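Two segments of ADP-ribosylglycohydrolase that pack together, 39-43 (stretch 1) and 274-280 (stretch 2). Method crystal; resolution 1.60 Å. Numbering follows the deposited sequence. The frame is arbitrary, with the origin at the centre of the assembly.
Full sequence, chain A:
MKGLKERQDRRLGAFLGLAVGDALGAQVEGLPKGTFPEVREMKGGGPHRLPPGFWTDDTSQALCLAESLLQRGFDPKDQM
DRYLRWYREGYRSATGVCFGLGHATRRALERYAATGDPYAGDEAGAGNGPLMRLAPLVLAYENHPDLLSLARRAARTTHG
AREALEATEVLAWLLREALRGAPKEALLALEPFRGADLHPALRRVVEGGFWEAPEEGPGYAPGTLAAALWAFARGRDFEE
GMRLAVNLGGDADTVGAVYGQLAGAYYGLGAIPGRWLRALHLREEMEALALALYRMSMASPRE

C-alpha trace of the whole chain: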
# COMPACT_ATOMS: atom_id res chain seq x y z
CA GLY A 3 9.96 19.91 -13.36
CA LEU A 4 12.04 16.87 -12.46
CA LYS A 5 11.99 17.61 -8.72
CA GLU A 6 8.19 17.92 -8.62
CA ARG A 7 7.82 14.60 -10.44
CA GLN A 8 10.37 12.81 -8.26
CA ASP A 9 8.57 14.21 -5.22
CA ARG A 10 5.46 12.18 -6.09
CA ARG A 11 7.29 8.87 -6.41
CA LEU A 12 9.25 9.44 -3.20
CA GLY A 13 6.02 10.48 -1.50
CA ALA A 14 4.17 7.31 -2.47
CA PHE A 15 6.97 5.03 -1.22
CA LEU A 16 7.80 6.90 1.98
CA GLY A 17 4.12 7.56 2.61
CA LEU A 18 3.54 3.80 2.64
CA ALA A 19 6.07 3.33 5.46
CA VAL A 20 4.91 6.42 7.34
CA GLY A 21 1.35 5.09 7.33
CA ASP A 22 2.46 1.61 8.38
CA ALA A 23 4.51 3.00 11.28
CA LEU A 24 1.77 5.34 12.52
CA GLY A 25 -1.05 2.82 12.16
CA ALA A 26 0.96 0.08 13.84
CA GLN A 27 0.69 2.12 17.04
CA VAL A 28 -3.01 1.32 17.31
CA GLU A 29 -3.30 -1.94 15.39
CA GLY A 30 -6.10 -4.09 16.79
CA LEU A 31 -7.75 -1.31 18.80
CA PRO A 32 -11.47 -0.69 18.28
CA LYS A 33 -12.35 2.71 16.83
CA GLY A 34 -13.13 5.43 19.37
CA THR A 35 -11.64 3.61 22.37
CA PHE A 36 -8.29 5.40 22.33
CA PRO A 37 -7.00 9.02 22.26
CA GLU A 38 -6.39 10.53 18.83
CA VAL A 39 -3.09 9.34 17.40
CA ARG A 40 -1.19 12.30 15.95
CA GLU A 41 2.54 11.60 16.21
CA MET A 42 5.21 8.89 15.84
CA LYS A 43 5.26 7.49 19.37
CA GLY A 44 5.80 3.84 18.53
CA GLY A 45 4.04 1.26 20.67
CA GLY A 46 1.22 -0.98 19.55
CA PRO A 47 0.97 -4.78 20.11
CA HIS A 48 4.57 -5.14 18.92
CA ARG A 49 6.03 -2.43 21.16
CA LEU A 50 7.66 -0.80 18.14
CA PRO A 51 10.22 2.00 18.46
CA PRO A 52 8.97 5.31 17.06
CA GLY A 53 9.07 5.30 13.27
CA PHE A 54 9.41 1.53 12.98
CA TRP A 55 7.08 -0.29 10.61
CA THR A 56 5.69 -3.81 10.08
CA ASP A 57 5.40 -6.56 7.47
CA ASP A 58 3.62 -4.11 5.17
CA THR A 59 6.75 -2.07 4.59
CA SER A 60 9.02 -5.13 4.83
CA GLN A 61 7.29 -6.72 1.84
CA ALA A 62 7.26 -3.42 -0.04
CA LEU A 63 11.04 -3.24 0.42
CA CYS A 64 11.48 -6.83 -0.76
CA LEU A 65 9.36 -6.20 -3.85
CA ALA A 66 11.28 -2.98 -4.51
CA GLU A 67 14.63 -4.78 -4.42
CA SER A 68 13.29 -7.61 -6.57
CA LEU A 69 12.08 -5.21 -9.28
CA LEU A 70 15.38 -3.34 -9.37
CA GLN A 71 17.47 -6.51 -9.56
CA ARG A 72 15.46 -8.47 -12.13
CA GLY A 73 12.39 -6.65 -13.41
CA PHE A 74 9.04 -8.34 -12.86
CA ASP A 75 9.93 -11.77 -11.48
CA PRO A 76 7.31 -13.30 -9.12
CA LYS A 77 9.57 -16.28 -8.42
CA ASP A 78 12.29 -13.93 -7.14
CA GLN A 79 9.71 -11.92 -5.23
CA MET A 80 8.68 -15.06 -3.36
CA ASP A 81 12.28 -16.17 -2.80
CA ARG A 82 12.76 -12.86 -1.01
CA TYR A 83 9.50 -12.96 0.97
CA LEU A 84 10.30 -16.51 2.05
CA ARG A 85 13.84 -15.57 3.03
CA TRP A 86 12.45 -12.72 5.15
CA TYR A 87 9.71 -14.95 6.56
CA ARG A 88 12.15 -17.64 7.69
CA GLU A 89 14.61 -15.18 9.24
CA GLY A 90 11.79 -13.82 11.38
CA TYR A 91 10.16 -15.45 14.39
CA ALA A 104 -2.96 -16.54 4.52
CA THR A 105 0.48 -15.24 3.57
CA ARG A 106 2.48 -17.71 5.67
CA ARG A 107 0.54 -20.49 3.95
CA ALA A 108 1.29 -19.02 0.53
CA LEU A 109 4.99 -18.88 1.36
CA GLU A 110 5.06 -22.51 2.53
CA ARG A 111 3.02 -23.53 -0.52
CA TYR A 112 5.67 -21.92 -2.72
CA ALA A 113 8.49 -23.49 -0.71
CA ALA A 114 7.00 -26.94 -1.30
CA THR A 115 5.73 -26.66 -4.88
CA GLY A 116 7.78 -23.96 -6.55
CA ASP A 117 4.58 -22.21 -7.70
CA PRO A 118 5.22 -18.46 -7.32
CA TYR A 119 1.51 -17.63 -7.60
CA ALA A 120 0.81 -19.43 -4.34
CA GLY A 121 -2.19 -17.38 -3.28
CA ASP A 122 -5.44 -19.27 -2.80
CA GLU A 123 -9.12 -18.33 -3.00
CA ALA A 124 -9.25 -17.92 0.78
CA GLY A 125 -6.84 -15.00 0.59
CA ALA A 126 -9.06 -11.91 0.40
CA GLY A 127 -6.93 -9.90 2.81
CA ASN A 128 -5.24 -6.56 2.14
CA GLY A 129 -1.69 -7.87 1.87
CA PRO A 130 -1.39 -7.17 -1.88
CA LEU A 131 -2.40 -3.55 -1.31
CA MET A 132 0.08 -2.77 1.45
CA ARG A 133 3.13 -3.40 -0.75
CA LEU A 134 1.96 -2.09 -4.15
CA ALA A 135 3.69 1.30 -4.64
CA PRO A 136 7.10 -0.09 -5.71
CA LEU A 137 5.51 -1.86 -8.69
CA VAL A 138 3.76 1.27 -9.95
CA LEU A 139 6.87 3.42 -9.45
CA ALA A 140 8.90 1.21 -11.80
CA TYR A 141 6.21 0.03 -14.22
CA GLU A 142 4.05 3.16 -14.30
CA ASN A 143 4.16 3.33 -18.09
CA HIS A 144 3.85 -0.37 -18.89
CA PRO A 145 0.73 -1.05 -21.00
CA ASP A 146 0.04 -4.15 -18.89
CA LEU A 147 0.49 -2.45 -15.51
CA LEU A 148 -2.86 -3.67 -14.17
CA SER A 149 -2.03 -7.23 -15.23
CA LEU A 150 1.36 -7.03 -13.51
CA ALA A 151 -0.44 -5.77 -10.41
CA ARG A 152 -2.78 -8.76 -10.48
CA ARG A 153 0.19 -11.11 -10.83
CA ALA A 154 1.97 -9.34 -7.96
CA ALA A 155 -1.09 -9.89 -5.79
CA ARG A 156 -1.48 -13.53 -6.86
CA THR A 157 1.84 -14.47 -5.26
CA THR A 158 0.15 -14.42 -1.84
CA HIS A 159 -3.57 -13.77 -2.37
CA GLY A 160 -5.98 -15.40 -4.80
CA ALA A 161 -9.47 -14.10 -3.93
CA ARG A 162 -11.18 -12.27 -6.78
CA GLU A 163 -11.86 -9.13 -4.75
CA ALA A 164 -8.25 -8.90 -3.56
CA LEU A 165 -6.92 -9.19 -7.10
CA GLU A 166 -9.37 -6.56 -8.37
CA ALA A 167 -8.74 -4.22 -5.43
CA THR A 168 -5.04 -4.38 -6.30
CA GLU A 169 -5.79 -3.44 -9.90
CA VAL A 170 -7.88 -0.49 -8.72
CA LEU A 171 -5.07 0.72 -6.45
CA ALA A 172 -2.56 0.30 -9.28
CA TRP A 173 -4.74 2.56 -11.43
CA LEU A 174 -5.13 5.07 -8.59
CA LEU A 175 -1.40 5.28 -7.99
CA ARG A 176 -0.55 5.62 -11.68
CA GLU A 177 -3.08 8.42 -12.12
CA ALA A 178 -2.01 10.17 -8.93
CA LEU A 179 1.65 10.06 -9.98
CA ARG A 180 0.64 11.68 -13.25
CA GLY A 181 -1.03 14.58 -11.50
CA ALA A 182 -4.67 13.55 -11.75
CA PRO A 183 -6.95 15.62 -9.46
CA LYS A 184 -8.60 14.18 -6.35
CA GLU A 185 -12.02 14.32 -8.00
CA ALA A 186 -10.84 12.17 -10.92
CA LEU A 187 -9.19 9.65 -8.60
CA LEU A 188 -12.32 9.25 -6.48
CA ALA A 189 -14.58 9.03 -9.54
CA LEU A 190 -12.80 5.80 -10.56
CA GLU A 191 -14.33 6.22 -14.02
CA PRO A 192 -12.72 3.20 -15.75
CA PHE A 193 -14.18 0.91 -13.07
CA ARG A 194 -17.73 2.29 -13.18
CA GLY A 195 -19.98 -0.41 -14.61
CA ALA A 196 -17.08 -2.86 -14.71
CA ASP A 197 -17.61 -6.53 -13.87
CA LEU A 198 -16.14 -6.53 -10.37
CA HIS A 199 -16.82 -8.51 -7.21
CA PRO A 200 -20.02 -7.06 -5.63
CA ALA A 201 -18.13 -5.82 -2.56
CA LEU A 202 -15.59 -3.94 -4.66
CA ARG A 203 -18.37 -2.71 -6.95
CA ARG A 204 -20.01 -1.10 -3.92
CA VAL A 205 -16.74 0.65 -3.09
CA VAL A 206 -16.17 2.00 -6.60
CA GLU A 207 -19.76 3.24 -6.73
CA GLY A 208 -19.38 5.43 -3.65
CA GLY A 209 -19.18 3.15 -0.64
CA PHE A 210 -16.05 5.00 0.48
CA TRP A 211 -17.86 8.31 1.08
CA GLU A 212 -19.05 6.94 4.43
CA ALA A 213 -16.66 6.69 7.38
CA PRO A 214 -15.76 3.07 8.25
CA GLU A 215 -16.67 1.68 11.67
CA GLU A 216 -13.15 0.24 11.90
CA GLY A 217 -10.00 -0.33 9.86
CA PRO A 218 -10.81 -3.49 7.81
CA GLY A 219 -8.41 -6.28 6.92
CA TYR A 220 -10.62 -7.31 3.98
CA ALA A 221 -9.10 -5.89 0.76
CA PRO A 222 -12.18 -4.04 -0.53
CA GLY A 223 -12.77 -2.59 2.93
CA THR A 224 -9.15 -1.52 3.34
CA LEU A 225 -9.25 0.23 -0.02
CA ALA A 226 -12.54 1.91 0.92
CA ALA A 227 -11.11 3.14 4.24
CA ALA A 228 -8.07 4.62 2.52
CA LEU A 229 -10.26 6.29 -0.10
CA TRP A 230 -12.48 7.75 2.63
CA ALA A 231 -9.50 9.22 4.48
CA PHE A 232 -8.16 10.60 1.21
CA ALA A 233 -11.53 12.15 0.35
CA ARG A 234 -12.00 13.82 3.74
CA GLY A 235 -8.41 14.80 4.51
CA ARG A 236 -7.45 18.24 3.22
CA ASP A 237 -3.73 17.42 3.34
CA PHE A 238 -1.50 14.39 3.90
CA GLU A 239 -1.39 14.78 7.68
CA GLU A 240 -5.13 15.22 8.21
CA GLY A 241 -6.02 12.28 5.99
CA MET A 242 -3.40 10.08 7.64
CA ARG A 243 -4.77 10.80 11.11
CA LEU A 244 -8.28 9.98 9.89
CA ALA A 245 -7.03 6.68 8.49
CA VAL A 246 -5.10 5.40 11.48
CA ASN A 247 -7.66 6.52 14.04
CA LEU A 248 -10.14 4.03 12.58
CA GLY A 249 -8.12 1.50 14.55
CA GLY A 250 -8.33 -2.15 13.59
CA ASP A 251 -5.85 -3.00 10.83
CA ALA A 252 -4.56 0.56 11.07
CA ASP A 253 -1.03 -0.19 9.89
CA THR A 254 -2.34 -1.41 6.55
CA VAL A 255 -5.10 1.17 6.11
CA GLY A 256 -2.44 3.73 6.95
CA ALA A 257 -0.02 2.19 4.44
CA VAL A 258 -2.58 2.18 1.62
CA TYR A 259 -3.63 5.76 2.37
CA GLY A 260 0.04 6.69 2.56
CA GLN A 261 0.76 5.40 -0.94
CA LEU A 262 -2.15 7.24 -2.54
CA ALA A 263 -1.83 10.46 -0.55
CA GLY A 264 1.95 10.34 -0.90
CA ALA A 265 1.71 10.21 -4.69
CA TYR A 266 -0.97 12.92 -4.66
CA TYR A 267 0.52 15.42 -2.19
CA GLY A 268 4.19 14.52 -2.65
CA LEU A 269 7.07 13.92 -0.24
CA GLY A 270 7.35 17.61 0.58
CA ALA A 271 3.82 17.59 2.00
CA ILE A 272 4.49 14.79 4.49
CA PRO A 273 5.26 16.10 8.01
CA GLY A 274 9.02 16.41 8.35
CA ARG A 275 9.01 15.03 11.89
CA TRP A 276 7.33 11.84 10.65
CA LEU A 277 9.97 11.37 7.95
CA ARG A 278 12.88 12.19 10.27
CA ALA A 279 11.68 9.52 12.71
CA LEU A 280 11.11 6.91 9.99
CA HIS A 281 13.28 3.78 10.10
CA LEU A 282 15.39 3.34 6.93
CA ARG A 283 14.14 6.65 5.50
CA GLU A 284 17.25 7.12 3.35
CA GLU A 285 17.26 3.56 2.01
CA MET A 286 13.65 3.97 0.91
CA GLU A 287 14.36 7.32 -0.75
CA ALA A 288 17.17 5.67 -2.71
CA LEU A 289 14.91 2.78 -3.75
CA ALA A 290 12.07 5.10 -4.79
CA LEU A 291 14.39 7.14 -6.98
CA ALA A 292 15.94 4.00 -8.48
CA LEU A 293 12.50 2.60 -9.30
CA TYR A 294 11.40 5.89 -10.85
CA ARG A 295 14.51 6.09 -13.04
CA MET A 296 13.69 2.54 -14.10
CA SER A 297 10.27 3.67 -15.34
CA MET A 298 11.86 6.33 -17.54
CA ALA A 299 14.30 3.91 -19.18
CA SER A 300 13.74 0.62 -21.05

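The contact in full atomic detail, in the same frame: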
# COMPACT_ATOMS: atom_id res chain seq x y z
N VAL A 39 -4.49 9.54 17.72
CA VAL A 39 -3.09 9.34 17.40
C VAL A 39 -2.71 10.47 16.45
O VAL A 39 -3.39 10.69 15.44
CB VAL A 39 -2.87 8.00 16.68
CG1 VAL A 39 -1.42 7.85 16.27
CG2 VAL A 39 -3.28 6.86 17.59
N ARG A 40 -1.63 11.18 16.77
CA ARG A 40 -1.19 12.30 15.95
C ARG A 40 0.30 12.30 15.63
O ARG A 40 0.74 12.93 14.66
CB ARG A 40 -1.54 13.62 16.64
CG ARG A 40 -3.01 13.80 16.96
CD ARG A 40 -3.25 15.02 17.83
NE ARG A 40 -2.86 16.27 17.18
CZ ARG A 40 -3.47 16.78 16.11
NH1 ARG A 40 -4.49 16.15 15.56
NH2 ARG A 40 -3.05 17.93 15.59
N GLU A 41 1.10 11.61 16.44
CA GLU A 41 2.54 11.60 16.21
C GLU A 41 3.17 10.21 16.25
O GLU A 41 2.52 9.23 16.62
CB GLU A 41 3.23 12.49 17.26
CG GLU A 41 2.71 13.92 17.33
CD GLU A 41 2.70 14.62 15.98
OE1 GLU A 41 3.61 14.35 15.16
OE2 GLU A 41 1.81 15.45 15.74
N MET A 42 4.44 10.14 15.86
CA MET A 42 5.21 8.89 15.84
C MET A 42 5.70 8.57 17.25
O MET A 42 6.80 8.96 17.64
CB MET A 42 6.43 9.02 14.92
CG MET A 42 6.11 9.00 13.45
SD MET A 42 5.74 7.34 12.83
CE MET A 42 5.51 7.72 11.08
N LYS A 43 4.90 7.84 18.00
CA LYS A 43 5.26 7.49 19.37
C LYS A 43 5.70 6.03 19.50
O LYS A 43 6.26 5.64 20.53
CB LYS A 43 4.07 7.75 20.29
CG LYS A 43 3.69 9.22 20.44
CD LYS A 43 4.50 9.92 21.53
CE LYS A 43 5.99 9.98 21.20
NZ LYS A 43 6.77 10.62 22.30
N GLY A 274 7.61 16.69 8.21
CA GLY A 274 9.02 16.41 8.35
C GLY A 274 9.38 15.56 9.55
O GLY A 274 10.26 14.69 9.46
N ARG A 275 8.72 15.80 10.68
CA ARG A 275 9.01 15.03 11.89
C ARG A 275 8.69 13.55 11.72
O ARG A 275 9.33 12.70 12.33
CB ARG A 275 8.26 15.62 13.09
CG ARG A 275 6.75 15.64 12.95
CD ARG A 275 6.12 16.35 14.14
NE ARG A 275 4.66 16.32 14.08
CZ ARG A 275 3.93 16.99 13.19
NH1 ARG A 275 4.52 17.74 12.27
NH2 ARG A 275 2.61 16.89 13.21
N TRP A 276 7.69 13.24 10.89
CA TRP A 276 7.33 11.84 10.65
C TRP A 276 8.43 11.18 9.83
O TRP A 276 8.86 10.06 10.11
CB TRP A 276 5.99 11.74 9.90
CG TRP A 276 4.79 12.05 10.76
CD1 TRP A 276 4.78 12.32 12.10
CD2 TRP A 276 3.42 12.11 10.33
NE1 TRP A 276 3.49 12.55 12.53
CE2 TRP A 276 2.63 12.42 11.46
CE3 TRP A 276 2.78 11.93 9.09
CZ2 TRP A 276 1.24 12.55 11.40
CZ3 TRP A 276 1.39 12.06 9.04
CH2 TRP A 276 0.64 12.37 10.18
N LEU A 277 8.90 11.89 8.80
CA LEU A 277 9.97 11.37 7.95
C LEU A 277 11.29 11.24 8.70
O LEU A 277 12.00 10.25 8.55
CB LEU A 277 10.15 12.28 6.73
CG LEU A 277 8.99 12.33 5.72
CD1 LEU A 277 9.24 13.42 4.69
CD2 LEU A 277 8.85 10.97 5.05
N ARG A 278 11.62 12.24 9.52
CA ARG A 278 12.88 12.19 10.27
C ARG A 278 12.93 11.04 11.27
O ARG A 278 14.01 10.55 11.60
CB ARG A 278 13.12 13.51 10.99
CG ARG A 278 13.61 14.63 10.08
CD ARG A 278 14.05 15.85 10.89
NE ARG A 278 12.92 16.60 11.43
CZ ARG A 278 12.13 17.39 10.69
NH1 ARG A 278 12.35 17.52 9.39
NH2 ARG A 278 11.13 18.04 11.27
N ALA A 279 11.76 10.61 11.74
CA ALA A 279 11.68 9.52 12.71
C ALA A 279 11.58 8.15 12.05
O ALA A 279 11.76 7.13 12.70
CB ALA A 279 10.48 9.74 13.62
N LEU A 280 11.29 8.14 10.75
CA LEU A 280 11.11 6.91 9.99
C LEU A 280 12.34 6.01 9.83
O LEU A 280 13.39 6.45 9.36
CB LEU A 280 10.57 7.26 8.60
CG LEU A 280 10.09 6.10 7.72
CD1 LEU A 280 8.86 5.45 8.34
CD2 LEU A 280 9.76 6.63 6.33

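Residues 39-43 form an irregular segment with no regular helix or strand, and they lie against a helical segment that covers most of the second stretch, from Gly274 onward. The two segments are far apart in the chain, and any two touching residues are at least 234 positions apart in sequence. Their backbones come nearest at Met42 and Trp276, whose CA atoms are 6.3 Å apart, and no backbone-to-backbone hydrogen bond joins them. Side chains therefore carry the polar bonding, and the contact is compact, burying 297 Å² when both sides are summed. Within the helix, the bond from Arg278 N to Gly274 O (2.8 Å) and that from Ala279 N to Arg275 O (3.3 Å) hold the turn that presents Arg275, Trp276 and Ala279 to the other segment.

Val39 makes no contact, so the interface opens at Arg40, and it does so through the main chain. Arg40 O lies 3.3 Å from Trp276 CZ2, at the edge of the indole and near its plane. The carbonyl thus meets the polarised C-H rim of the ring rather than its electron-rich face. The Arg40 side chain is directed sideways and stays at least 6.0 Å from the helix.

Glu41 supplies all the hydrogen bonds across the contact. Its CA-to-CB bond points sideways, but chi1 and chi2, both in the m well, fold the chain so that the carboxylate approaches the helix. There it meets Arg275, whose CA-to-CB bond points toward the first stretch and whose side chain reaches out with chi1 p and chi2 and chi3 both t. The two charged groups form a bidentate salt bridge: Arg275 NE donates to Glu41 OE1 at 2.5 Å, a very short hydrogen bond, and Arg275 NH2 donates to Glu41 OE2 at 3.0 Å. OE1 sits near the guanidinium plane, where the N-H groups of NE and NH2 can address the two carboxylate oxygens side by side. The same OE1 also accepts a hydrogen bond from Trp276 NE1 at 3.2 Å, again near the plane of the donor ring, so that one oxygen links two consecutive helix residues. This pairing satisfies the indole N-H of a buried tryptophan, and the carbon part of the ring also meets Met42.

Met42 supplies the apolar packing. It is buried, its CA-to-CB bond points toward the helix, and it has the largest covered area in the contact. Met42 CG approaches Trp276 CD1 to 3.8 Å, lying oblique to the ring. The sulfur adds a longer-range sulfur-aromatic interaction, with Met42 SD 5.5 Å from the centroid of the Trp276 five-membered ring and likewise oblique. One turn along from Arg275, the CA-to-CB bond of Ala279 also points toward the first stretch, and its methyl group meets the base of the methionine side chain, with Met42 CB 4.3 Å from Ala279 CB. Lys43 is exposed and out of reach of the helix, so the contact ends with Met42.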